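Local coordinates for putative membrane protein COG4129 (PDB 3KMI), which is of unknown function but is probably a membrane exporter of aromatic acids, represented here by its helical C-terminal domain, at residues R85-N90 with K165-N170; R134-M139 with L159-L164. One frame throughout, in Å; residues are numbered along the deposited sequence.

Contact 1: residues R85-N90 with K165-N170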
ATOM      1  N   ARG A  85       5.964   6.883   4.079  1.00  8.26           N
ATOM      2  CA  ARG A  85       6.926   6.069   4.845  1.00  9.05           C
ATOM      3  C   ARG A  85       6.540   4.569   4.754  1.00  9.36           C
ATOM      4  O   ARG A  85       7.408   3.714   4.529  1.00  8.89           O
ATOM      5  CB  ARG A  85       7.000   6.552   6.321  1.00  7.72           C
ATOM      6  CG  ARG A  85       8.068   5.819   7.188  1.00  8.43           C
ATOM      7  CD  ARG A  85       7.534   4.491   7.824  1.00 11.76           C
ATOM      8  NE  ARG A  85       6.161   4.678   8.316  1.00  8.98           N
ATOM      9  CZ  ARG A  85       5.821   5.397   9.375  1.00  8.48           C
ATOM     10  NH1 ARG A  85       6.743   5.987  10.151  1.00  5.73           N
ATOM     11  NH2 ARG A  85       4.536   5.500   9.684  1.00 10.01           N
ATOM     12  N   ASP A  86       5.267   4.252   4.991  1.00  9.07           N
ATOM     13  CA  ASP A  86       4.793   2.879   4.830  1.00 10.10           C
ATOM     14  C   ASP A  86       5.072   2.302   3.415  1.00 10.81           C
ATOM     15  O   ASP A  86       5.450   1.136   3.280  1.00  9.30           O
ATOM     16  CB  ASP A  86       3.282   2.769   5.154  1.00 10.18           C
ATOM     17  CG  ASP A  86       2.977   2.953   6.650  1.00 11.51           C
ATOM     18  OD1 ASP A  86       3.923   3.056   7.461  1.00  7.37           O
ATOM     19  OD2 ASP A  86       1.790   3.057   7.020  1.00 11.18           O
ATOM     20  N   ILE A  87       4.842   3.108   2.387  1.00 10.49           N
ATOM     21  CA  ILE A  87       5.026   2.657   0.982  1.00 10.68           C
ATOM     22  C   ILE A  87       6.520   2.428   0.726  1.00  9.69           C
ATOM     23  O   ILE A  87       6.893   1.476   0.032  1.00 10.04           O
ATOM     24  CB  ILE A  87       4.457   3.685  -0.011  1.00 11.09           C
ATOM     25  CG1 ILE A  87       2.923   3.671  -0.010  1.00  9.26           C
ATOM     26  CG2 ILE A  87       4.969   3.456  -1.481  1.00  9.64           C
ATOM     27  CD1 ILE A  87       2.328   4.931  -0.681  1.00 13.82           C
ATOM     28  N   LEU A  88       7.360   3.285   1.289  1.00  8.54           N
ATOM     29  CA  LEU A  88       8.817   3.059   1.260  1.00  9.94           C
ATOM     30  C   LEU A  88       9.198   1.714   1.853  1.00  9.98           C
ATOM     31  O   LEU A  88       9.978   0.948   1.251  1.00  8.81           O
ATOM     32  CB  LEU A  88       9.594   4.188   1.975  1.00  8.79           C
ATOM     33  CG  LEU A  88       9.567   5.589   1.320  1.00 12.41           C
ATOM     34  CD1 LEU A  88      10.122   6.667   2.297  1.00 10.33           C
ATOM     35  CD2 LEU A  88      10.356   5.580  -0.010  1.00 11.31           C
ATOM     36  N   GLU A  89       8.656   1.427   3.037  1.00  9.15           N
ATOM     37  CA  GLU A  89       8.888   0.101   3.635  1.00  9.56           C
ATOM     38  C   GLU A  89       8.379  -1.050   2.753  1.00  8.46           C
ATOM     39  O   GLU A  89       9.049  -2.066   2.649  1.00  6.77           O
ATOM     40  CB  GLU A  89       8.239   0.031   5.017  1.00 10.14           C
ATOM     41  CG  GLU A  89       8.952   0.921   5.992  1.00 10.49           C
ATOM     42  CD  GLU A  89       8.397   0.772   7.404  1.00 12.15           C
ATOM     43  OE1 GLU A  89       7.196   0.990   7.624  1.00 15.38           O
ATOM     44  OE2 GLU A  89       9.160   0.406   8.272  1.00 16.66           O
ATOM     45  N   ASN A  90       7.205  -0.884   2.139  1.00  7.63           N
ATOM     46  CA  ASN A  90       6.694  -1.880   1.193  1.00  8.83           C
ATOM     47  C   ASN A  90       7.635  -2.080  -0.014  1.00  8.99           C
ATOM     48  O   ASN A  90       7.904  -3.213  -0.404  1.00  8.86           O
ATOM     49  CB  ASN A  90       5.295  -1.519   0.701  1.00  9.24           C
ATOM     50  CG  ASN A  90       4.264  -1.456   1.815  1.00 11.91           C
ATOM     51  OD1 ASN A  90       4.489  -1.944   2.939  1.00 13.86           O
ATOM     52  ND2 ASN A  90       3.113  -0.869   1.502  1.00 12.28           N
ATOM     53  N   LYS A 165       2.488   3.959  -7.714  1.00  9.91           N
ATOM     54  CA  LYS A 165       1.322   4.735  -8.131  1.00  9.81           C
ATOM     55  C   LYS A 165       0.763   5.483  -6.928  1.00  9.53           C
ATOM     56  O   LYS A 165       0.479   6.671  -7.005  1.00  9.61           O
ATOM     57  CB  LYS A 165       0.237   3.844  -8.752  1.00  9.10           C
ATOM     58  CG  LYS A 165      -0.881   4.619  -9.428  1.00 10.08           C
ATOM     59  CD  LYS A 165      -1.884   3.650 -10.071  1.00 11.13           C
ATOM     60  CE  LYS A 165      -2.991   4.368 -10.805  1.00 12.09           C
ATOM     61  NZ  LYS A 165      -3.812   3.362 -11.499  1.00 12.29           N
ATOM     62  N   GLN A 166       0.599   4.776  -5.815  1.00 10.24           N
ATOM     63  CA  GLN A 166       0.099   5.435  -4.604  1.00  9.69           C
ATOM     64  C   GLN A 166       1.083   6.471  -4.078  1.00  9.11           C
ATOM     65  O   GLN A 166       0.659   7.515  -3.647  1.00  9.00           O
ATOM     66  CB  GLN A 166      -0.278   4.457  -3.504  1.00 10.25           C
ATOM     67  CG  GLN A 166      -1.130   5.198  -2.432  1.00 13.70           C
ATOM     68  CD  GLN A 166      -2.418   5.871  -3.014  1.00 18.51           C
ATOM     69  OE1 GLN A 166      -3.209   5.241  -3.738  1.00 19.95           O
ATOM     70  NE2 GLN A 166      -2.627   7.143  -2.669  1.00 20.03           N
ATOM     71  N   PHE A 167       2.392   6.193  -4.140  1.00  9.59           N
ATOM     72  CA  PHE A 167       3.403   7.208  -3.811  1.00  9.02           C
ATOM     73  C   PHE A 167       3.229   8.520  -4.598  1.00  9.85           C
ATOM     74  O   PHE A 167       3.291   9.628  -4.030  1.00  9.58           O
ATOM     75  CB  PHE A 167       4.822   6.653  -4.050  1.00  9.79           C
ATOM     76  CG  PHE A 167       5.907   7.569  -3.565  1.00  9.90           C
ATOM     77  CD1 PHE A 167       6.422   7.419  -2.280  1.00  9.63           C
ATOM     78  CD2 PHE A 167       6.384   8.614  -4.383  1.00  9.12           C
ATOM     79  CE1 PHE A 167       7.396   8.237  -1.814  1.00  8.18           C
ATOM     80  CE2 PHE A 167       7.348   9.465  -3.929  1.00  8.64           C
ATOM     81  CZ  PHE A 167       7.875   9.277  -2.630  1.00  9.01           C
ATOM     82  N   LEU A 168       2.973   8.409  -5.895  1.00  8.78           N
ATOM     83  CA  LEU A 168       2.837   9.598  -6.733  1.00  9.54           C
ATOM     84  C   LEU A 168       1.526  10.316  -6.459  1.00  9.79           C
ATOM     85  O   LEU A 168       1.485  11.537  -6.500  1.00  9.98           O
ATOM     86  CB  LEU A 168       2.957   9.266  -8.235  1.00  8.52           C
ATOM     87  CG  LEU A 168       4.358   8.845  -8.720  1.00  8.33           C
ATOM     88  CD1 LEU A 168       4.298   8.145 -10.104  1.00  4.94           C
ATOM     89  CD2 LEU A 168       5.365  10.042  -8.757  1.00  6.58           C
ATOM     90  N   VAL A 169       0.475   9.558  -6.144  1.00 10.45           N
ATOM     91  CA  VAL A 169      -0.819  10.158  -5.809  1.00 11.06           C
ATOM     92  C   VAL A 169      -0.657  10.962  -4.531  1.00 10.90           C
ATOM     93  O   VAL A 169      -1.204  12.082  -4.419  1.00 10.37           O
ATOM     94  CB  VAL A 169      -1.929   9.093  -5.666  1.00 11.56           C
ATOM     95  CG1 VAL A 169      -3.210   9.681  -5.019  1.00 12.16           C
ATOM     96  CG2 VAL A 169      -2.216   8.459  -7.028  1.00  9.72           C
ATOM     97  N   ASN A 170       0.079  10.377  -3.588  1.00 10.10           N
ATOM     98  CA  ASN A 170       0.370  10.993  -2.292  1.00 11.31           C
ATOM     99  C   ASN A 170       1.223  12.252  -2.437  1.00 11.00           C
ATOM    100  O   ASN A 170       0.972  13.267  -1.779  1.00 11.81           O
ATOM    101  CB  ASN A 170       1.081  10.006  -1.327  1.00 10.57           C
ATOM    102  CG  ASN A 170       0.129   8.987  -0.710  1.00 12.11           C
ATOM    103  OD1 ASN A 170      -1.075   9.165  -0.736  1.00  8.85           O
ATOM    104  ND2 ASN A 170       0.676   7.903  -0.159  1.00  8.55           N
TER

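Contact 2: residues R134-M139 with L159-L164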
ATOM      1  N   ARG A 134       2.807   3.670 -18.609  1.00 14.06           N
ATOM      2  CA  ARG A 134       3.576   3.176 -19.737  1.00 13.79           C
ATOM      3  C   ARG A 134       4.530   2.024 -19.363  1.00 13.80           C
ATOM      4  O   ARG A 134       4.670   1.052 -20.127  1.00 12.95           O
ATOM      5  CB  ARG A 134       4.295   4.329 -20.449  1.00 14.14           C
ATOM      6  CG  ARG A 134       3.344   5.236 -21.250  1.00 15.11           C
ATOM      7  CD  ARG A 134       4.115   6.036 -22.344  1.00 19.39           C
ATOM      8  NE  ARG A 134       5.233   6.766 -21.737  1.00 18.19           N
ATOM      9  CZ  ARG A 134       5.141   7.983 -21.195  1.00 19.30           C
ATOM     10  NH1 ARG A 134       3.986   8.642 -21.209  1.00 21.46           N
ATOM     11  NH2 ARG A 134       6.212   8.553 -20.657  1.00 16.62           N
ATOM     12  N   LEU A 135       5.142   2.101 -18.180  1.00 13.31           N
ATOM     13  CA  LEU A 135       6.036   1.047 -17.717  1.00 14.06           C
ATOM     14  C   LEU A 135       5.268  -0.233 -17.340  1.00 15.20           C
ATOM     15  O   LEU A 135       5.771  -1.333 -17.547  1.00 15.40           O
ATOM     16  CB  LEU A 135       6.875   1.529 -16.526  1.00 13.85           C
ATOM     17  CG  LEU A 135       7.954   0.567 -15.994  1.00 14.21           C
ATOM     18  CD1 LEU A 135       8.966   0.188 -17.049  1.00 14.70           C
ATOM     19  CD2 LEU A 135       8.685   1.169 -14.789  1.00 14.21           C
HETATM   20  N   MSE A 136       4.069  -0.078 -16.771  1.00 16.22           N
HETATM   21  CA  MSE A 136       3.195  -1.220 -16.450  1.00 17.12           C
HETATM   22  C   MSE A 136       2.833  -1.949 -17.748  1.00 17.58           C
HETATM   23  O   MSE A 136       2.932  -3.176 -17.823  1.00 17.35           O
HETATM   24  CB  MSE A 136       1.902  -0.786 -15.716  1.00 17.22           C
HETATM   25  CG  MSE A 136       2.061  -0.148 -14.312  1.00 19.97           C
HETATM   26 SE   MSE A 136       0.360   0.014 -13.321  0.40 24.96          SE
HETATM   27  CE  MSE A 136       1.060   0.611 -11.555  1.00 21.49           C
ATOM     28  N   ILE A 137       2.419  -1.192 -18.767  1.00 17.79           N
ATOM     29  CA  ILE A 137       2.044  -1.793 -20.062  1.00 18.47           C
ATOM     30  C   ILE A 137       3.245  -2.497 -20.696  1.00 19.10           C
ATOM     31  O   ILE A 137       3.107  -3.591 -21.246  1.00 18.75           O
ATOM     32  CB  ILE A 137       1.429  -0.756 -21.060  1.00 18.73           C
ATOM     33  CG1 ILE A 137       0.091  -0.214 -20.537  1.00 18.82           C
ATOM     34  CG2 ILE A 137       1.254  -1.366 -22.497  1.00 18.38           C
ATOM     35  CD1 ILE A 137      -0.446   0.980 -21.352  1.00 22.18           C
ATOM     36  N   SER A 138       4.422  -1.879 -20.585  1.00 19.90           N
ATOM     37  CA  SER A 138       5.643  -2.411 -21.194  1.00 20.76           C
ATOM     38  C   SER A 138       6.109  -3.672 -20.485  1.00 20.73           C
ATOM     39  O   SER A 138       6.515  -4.628 -21.136  1.00 20.79           O
ATOM     40  CB  SER A 138       6.757  -1.352 -21.225  1.00 21.35           C
ATOM     41  OG  SER A 138       8.047  -1.933 -21.373  1.00 22.48           O
HETATM   42  N   MSE A 139       6.060  -3.677 -19.155  1.00 20.82           N
HETATM   43  CA  MSE A 139       6.421  -4.885 -18.416  1.00 21.22           C
HETATM   44  C   MSE A 139       5.458  -6.028 -18.734  1.00 21.86           C
HETATM   45  O   MSE A 139       5.878  -7.174 -18.848  1.00 21.74           O
HETATM   46  CB  MSE A 139       6.456  -4.641 -16.912  1.00 20.85           C
HETATM   47  CG  MSE A 139       7.739  -4.019 -16.382  1.00 18.84           C
HETATM   48 SE   MSE A 139       7.588  -3.922 -14.462  0.40 16.94          SE
HETATM   49  CE  MSE A 139       7.258  -5.844 -14.196  1.00 15.55           C
ATOM     50  N   LEU A 159       4.748  -5.400  -8.503  1.00  9.22           N
ATOM     51  CA  LEU A 159       4.257  -4.952  -7.183  1.00  9.67           C
ATOM     52  C   LEU A 159       4.859  -3.605  -6.789  1.00  9.24           C
ATOM     53  O   LEU A 159       4.197  -2.795  -6.091  1.00  8.62           O
ATOM     54  CB  LEU A 159       4.527  -5.998  -6.085  1.00  8.38           C
ATOM     55  CG  LEU A 159       3.783  -7.339  -6.142  1.00  8.19           C
ATOM     56  CD1 LEU A 159       4.614  -8.439  -5.517  1.00  6.18           C
ATOM     57  CD2 LEU A 159       2.431  -7.227  -5.515  1.00  7.02           C
ATOM     58  N   CYS A 160       6.109  -3.389  -7.206  1.00  9.93           N
ATOM     59  CA  CYS A 160       6.750  -2.054  -7.062  1.00  9.92           C
ATOM     60  C   CYS A 160       5.960  -0.935  -7.756  1.00 11.41           C
ATOM     61  O   CYS A 160       5.758   0.129  -7.174  1.00 11.66           O
ATOM     62  CB  CYS A 160       8.173  -2.094  -7.562  1.00  9.81           C
ATOM     63  SG  CYS A 160       9.234  -3.011  -6.434  1.00 11.21           S
ATOM     64  N   LEU A 161       5.493  -1.196  -8.984  1.00 11.14           N
ATOM     65  CA  LEU A 161       4.701  -0.212  -9.730  1.00 11.93           C
ATOM     66  C   LEU A 161       3.398   0.124  -9.008  1.00 11.38           C
ATOM     67  O   LEU A 161       2.962   1.298  -8.994  1.00 11.74           O
ATOM     68  CB  LEU A 161       4.406  -0.694 -11.166  1.00 11.52           C
ATOM     69  CG  LEU A 161       5.642  -0.996 -12.015  1.00 12.01           C
ATOM     70  CD1 LEU A 161       5.236  -1.306 -13.441  1.00 15.18           C
ATOM     71  CD2 LEU A 161       6.591   0.176 -11.969  1.00 13.71           C
ATOM     72  N   THR A 162       2.793  -0.888  -8.381  1.00 11.08           N
ATOM     73  CA  THR A 162       1.593  -0.657  -7.582  1.00 10.46           C
ATOM     74  C   THR A 162       1.862   0.331  -6.466  1.00  9.31           C
ATOM     75  O   THR A 162       1.102   1.280  -6.275  1.00 10.00           O
ATOM     76  CB  THR A 162       1.002  -1.975  -7.025  1.00 10.77           C
ATOM     77  OG1 THR A 162       0.595  -2.796  -8.133  1.00 10.86           O
ATOM     78  CG2 THR A 162      -0.186  -1.684  -6.203  1.00 11.17           C
ATOM     79  N   GLU A 163       2.935   0.112  -5.731  1.00  8.56           N
ATOM     80  CA  GLU A 163       3.302   0.992  -4.612  1.00  9.61           C
ATOM     81  C   GLU A 163       3.646   2.401  -5.124  1.00  8.61           C
ATOM     82  O   GLU A 163       3.197   3.414  -4.565  1.00  8.85           O
ATOM     83  CB  GLU A 163       4.482   0.406  -3.817  1.00  8.61           C
ATOM     84  CG  GLU A 163       4.137  -0.905  -3.110  1.00 10.23           C
ATOM     85  CD  GLU A 163       2.984  -0.771  -2.098  1.00 10.26           C
ATOM     86  OE1 GLU A 163       2.870   0.247  -1.369  1.00  8.41           O
ATOM     87  OE2 GLU A 163       2.174  -1.712  -2.032  1.00 14.79           O
ATOM     88  N   LEU A 164       4.369   2.457  -6.236  1.00  8.85           N
ATOM     89  CA  LEU A 164       4.751   3.731  -6.809  1.00  9.60           C
ATOM     90  C   LEU A 164       3.571   4.576  -7.270  1.00  9.82           C
ATOM     91  O   LEU A 164       3.648   5.797  -7.239  1.00 11.07           O
ATOM     92  CB  LEU A 164       5.760   3.546  -7.957  1.00  9.94           C
ATOM     93  CG  LEU A 164       7.180   3.168  -7.534  1.00 10.05           C
ATOM     94  CD1 LEU A 164       7.976   2.930  -8.858  1.00 11.07           C
ATOM     95  CD2 LEU A 164       7.863   4.316  -6.724  1.00  7.57           C
TER

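Contact 1: residues R85-N90 with K165-N170
A buried helix-helix contact, with an apolar side chain set among mixed apolar and polar neighbours, forms near the middle of the domain where the side chain of Ile-87 of helix 68-95 fits between residues of helix 148-176, an instance of knobs-into-holes packing. Its socket is made by Gln-166, Phe-167 and Asn-170 together with Glu-163 one turn earlier. The short axes approach to 10.1 Å and run antiparallel at 159°.

The Ile-87 branches divide the work. CD1, carried outward by an extended chi2 (164°), lies 3.7 Å from Phe-167 N and meets Asn-170 tip to tip, CD1 to ND2 being 3.4 Å. It also rests on CB and CG of Gln-166. CG2 instead faces Phe-167 CB at 4.1 Å and sits at the edge of that ring, near its plane, while Leu-88 CD2 approaches CE1 obliquely.

The amides beside Ile-87 CD1 have polar partners of their own. Gln-166 NE2 donates to Asn-170 OD1 at 3.2 Å, from above the carbonyl plane, and Asn-170 ND2 bonds to Gln-84 OE1, a tie back to helix 68-95.

Helix 7-33 packs against Leu-88 through Val-24, Leu-25 and Ile-28 and against Phe-167 through Val-21, whereas helix 124-140 meets Leu-168 through Leu-128 and Leu-129.

Contact 2: residues R134-M139 with L159-L164
Around Leu-161 and selenomethionine Met-136, whose CA atoms lie 7.0 Å apart, helices 124-140 and 148-176 run antiparallel. The short axes make an angle of 166° and come within 10.5 Å of each other, a spacing that leaves room for interlocking side chains.

Leu-161 is the knob. Its CG is anti to the carbonyl carbon (chi1 -58°), and beyond it the two methyls part company. CD1 goes in deepest: it lies 3.5 Å from Met-136 CG, tighter than usual for two carbons, and 3.6 Å from Met-136 CA, so it presses against the backbone of the opposing helix. On another flank the selenium of selenomethionine Met-139 stands 3.7 Å from the same CD1, the two side chains crossing obliquely. CD2 turns to Leu-135, meeting Leu-135 CD2 at 3.7 Å, with the side chains at about a right angle.

Met-136 answers in the reverse direction. Extended beyond CG, it slides past Leu-161 and carries its terminal methyl to the neighbouring helix, where CE lies 3.3 Å from Leu-161 O and 3.6 Å from Leu-161 CB. The selenomethionine chain thus runs alongside the leucine from one backbone to the other. CE also lies near the backbone N of Thr-162, a residue whose OG1 is hydrogen-bonded to Tyr-94 OH of the second subunit.

Helix 103-117 closes in through Leu-108 on Leu-161 and through Gln-104 and Ile-107 on Leu-135. Leu-132 completes the socket, so Leu-161 sits among Leu-132, Leu-135, Met-136 and Met-139, the i, i+3, i+4, i+7 pattern that defines knobs-into-holes packing, here between antiparallel neighbours of an all-helical bundle.

The two contacts use successive parts of helix 148-176: contact 2 takes 159-164 and contact 1 takes 165-170, with centres about 13 Å apart. Along the chain the order is 85-90, 134-139, 159-164, 165-170, so the pairing of contact 2 falls wholly between the partners of contact 1. The last helix thereby packs against both helix 68-95 and helix 124-140 within one family domain. The contacts also touch, through a probable hydrogen bond from Asn-90 ND2 to Glu-163 OE1 (3.1 Å). Asn-90 of the second subunit packs on Thr-162 and Glu-163, placing this junction at the interface between the two subunits.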